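Local structure of glycosyl hydrolase, family 38 (Enterococcus faecalis, 5KBP) at the interface of chains A and B. The protein is an alpha-mannosidase of glycosyl hydrolase family 38 that hydrolyses alpha-mannosidic bonds, probably with the help of a bound metal ion. Coordinates in Å, arbitrary orientation; residue numbers count along the deposited sequence, not the author numbering. Chains: chain A/B, Glycosyl hydrolase, family 38.

The interface of chains A and B. Residues chain A 431, 472, 474, 482, 484; chain B 760-761, 763.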
loop_
_atom_site.group_PDB
_atom_site.type_symbol
_atom_site.label_atom_id
_atom_site.label_comp_id
_atom_site.label_asym_id
_atom_site.label_seq_id
_atom_site.Cartn_x
_atom_site.Cartn_y
_atom_site.Cartn_z
ATOM N N PHE A 431 19.517 10.381 26.978
ATOM C CA PHE A 431 18.577 9.887 27.980
ATOM C C PHE A 431 19.286 9.324 29.205
ATOM O O PHE A 431 18.735 9.380 30.311
ATOM C CB PHE A 431 17.656 8.830 27.371
ATOM C CG PHE A 431 16.423 9.398 26.728
ATOM C CD1 PHE A 431 16.337 10.749 26.431
ATOM C CD2 PHE A 431 15.342 8.583 26.437
ATOM C CE1 PHE A 431 15.199 11.272 25.844
ATOM C CE2 PHE A 431 14.203 9.101 25.852
ATOM C CZ PHE A 431 14.132 10.447 25.555
ATOM N N PHE A 472 12.260 15.818 21.267
ATOM C CA PHE A 472 12.919 14.527 21.356
ATOM C C PHE A 472 13.561 14.169 20.020
ATOM O O PHE A 472 13.086 14.565 18.951
ATOM C CB PHE A 472 11.912 13.453 21.779
ATOM C CG PHE A 472 12.290 12.058 21.367
ATOM C CD1 PHE A 472 13.195 11.321 22.112
ATOM C CD2 PHE A 472 11.725 11.477 20.242
ATOM C CE1 PHE A 472 13.539 10.036 21.736
ATOM C CE2 PHE A 472 12.066 10.194 19.861
ATOM C CZ PHE A 472 12.973 9.472 20.610
ATOM N N TYR A 474 16.623 11.054 18.186
ATOM C CA TYR A 474 17.410 9.843 18.357
ATOM C C TYR A 474 18.403 9.712 17.212
ATOM O O TYR A 474 18.270 10.353 16.166
ATOM C CB TYR A 474 16.520 8.594 18.433
ATOM C CG TYR A 474 15.666 8.368 17.206
ATOM C CD1 TYR A 474 14.439 9.002 17.069
ATOM C CD2 TYR A 474 16.084 7.520 16.188
ATOM C CE1 TYR A 474 13.653 8.803 15.953
ATOM C CE2 TYR A 474 15.304 7.316 15.064
ATOM C CZ TYR A 474 14.089 7.960 14.954
ATOM O OH TYR A 474 13.305 7.761 13.842
ATOM N N ARG A 482 20.293 2.124 19.365
ATOM C CA ARG A 482 19.718 3.449 19.178
ATOM C C ARG A 482 20.114 4.369 20.328
ATOM O O ARG A 482 20.362 3.924 21.453
ATOM C CB ARG A 482 18.196 3.359 19.076
ATOM C CG ARG A 482 17.541 2.624 20.232
ATOM C CD ARG A 482 16.034 2.803 20.214
ATOM N NE ARG A 482 15.390 2.164 21.358
ATOM C CZ ARG A 482 14.700 1.029 21.293
ATOM N NH1 ARG A 482 14.552 0.400 20.134
ATOM N NH2 ARG A 482 14.153 0.525 22.390
ATOM N N PRO A 484 18.741 7.638 22.175
ATOM C CA PRO A 484 17.707 8.652 22.393
ATOM C C PRO A 484 18.227 9.839 23.189
ATOM O O PRO A 484 19.127 9.715 24.024
ATOM C CB PRO A 484 16.641 7.888 23.185
ATOM C CG PRO A 484 17.438 6.906 23.988
ATOM C CD PRO A 484 18.634 6.524 23.136
ATOM N N TRP B 760 9.735 3.835 24.002
ATOM C CA TRP B 760 11.017 4.417 24.385
ATOM C C TRP B 760 11.173 5.887 24.016
ATOM O O TRP B 760 12.163 6.499 24.426
ATOM C CB TRP B 760 12.161 3.610 23.761
ATOM C CG TRP B 760 12.137 3.554 22.258
ATOM C CD1 TRP B 760 11.397 2.713 21.481
ATOM C CD2 TRP B 760 12.902 4.364 21.356
ATOM N NE1 TRP B 760 11.647 2.952 20.152
ATOM C CE2 TRP B 760 12.568 3.962 20.047
ATOM C CE3 TRP B 760 13.834 5.393 21.527
ATOM C CZ2 TRP B 760 13.131 4.550 18.917
ATOM C CZ3 TRP B 760 14.392 5.976 20.404
ATOM C CH2 TRP B 760 14.038 5.554 19.117
ATOM N N GLY B 761 10.249 6.468 23.268
ATOM C CA GLY B 761 10.393 7.851 22.880
ATOM C C GLY B 761 9.073 8.514 22.596
ATOM O O GLY B 761 8.013 8.027 22.993
ATOM N N PHE B 763 6.752 9.604 19.515
ATOM C CA PHE B 763 6.438 9.456 18.097
ATOM C C PHE B 763 4.957 9.775 17.930
ATOM O O PHE B 763 4.098 8.961 18.282
ATOM C CB PHE B 763 6.770 8.055 17.593
ATOM C CG PHE B 763 8.206 7.671 17.783
ATOM C CD1 PHE B 763 9.161 8.024 16.843
ATOM C CD2 PHE B 763 8.606 6.965 18.905
ATOM C CE1 PHE B 763 10.486 7.678 17.018
ATOM C CE2 PHE B 763 9.932 6.616 19.087
ATOM C CZ PHE B 763 10.872 6.974 18.141
#
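B:Trp760, on a loop of chain B, inserts its indole among A:Phe472 and A:Tyr474 of strand 463-475, A:Pro484 of strand 483-497 and A:Arg482 just before it. Broad and flat, an indole offers two faces and an edge together. A:Arg482 lies along one face. Its CD sits 3.3 Å from the centroid of the six-membered ring, a CH-pi contact, and NE lies over the five-membered ring in a cation-pi contact. The stem reaches along the indole fully stretched, and the turn about CD-NE (chi4 -105°) lays the guanidinium within 14° of parallel to the ring. Arginine suits this place by joining an apolar stem to a flat cationic head. Against the other face lies B:Phe763 CE2, away from the ring centre.

The indole's far edge points into chain A, where aromatic rings give it apolar surfaces to meet. CH2 meets the face of A:Tyr474, 3.8 Å from CG, with the two rings 79° apart, while CZ3 touches the edge of A:Phe472 at CZ. A:Pro484 CB, compact and apolar, lies near the same indole atom, CZ3. B:Phe763 CE1 reaches A:Tyr474 CE1 at 3.5 Å, and its ring stands edge-to-face with that of A:Phe472. Lacking a side chain, B:Gly761 lets its CA lie over the A:Phe472 face, 3.8 Å from CZ. A:Phe431, in 3-10 helix 431-433, borders the patch.

Repeated by two-fold symmetry, this interlocking probably helps hold the deposited dimer together, if that is biological.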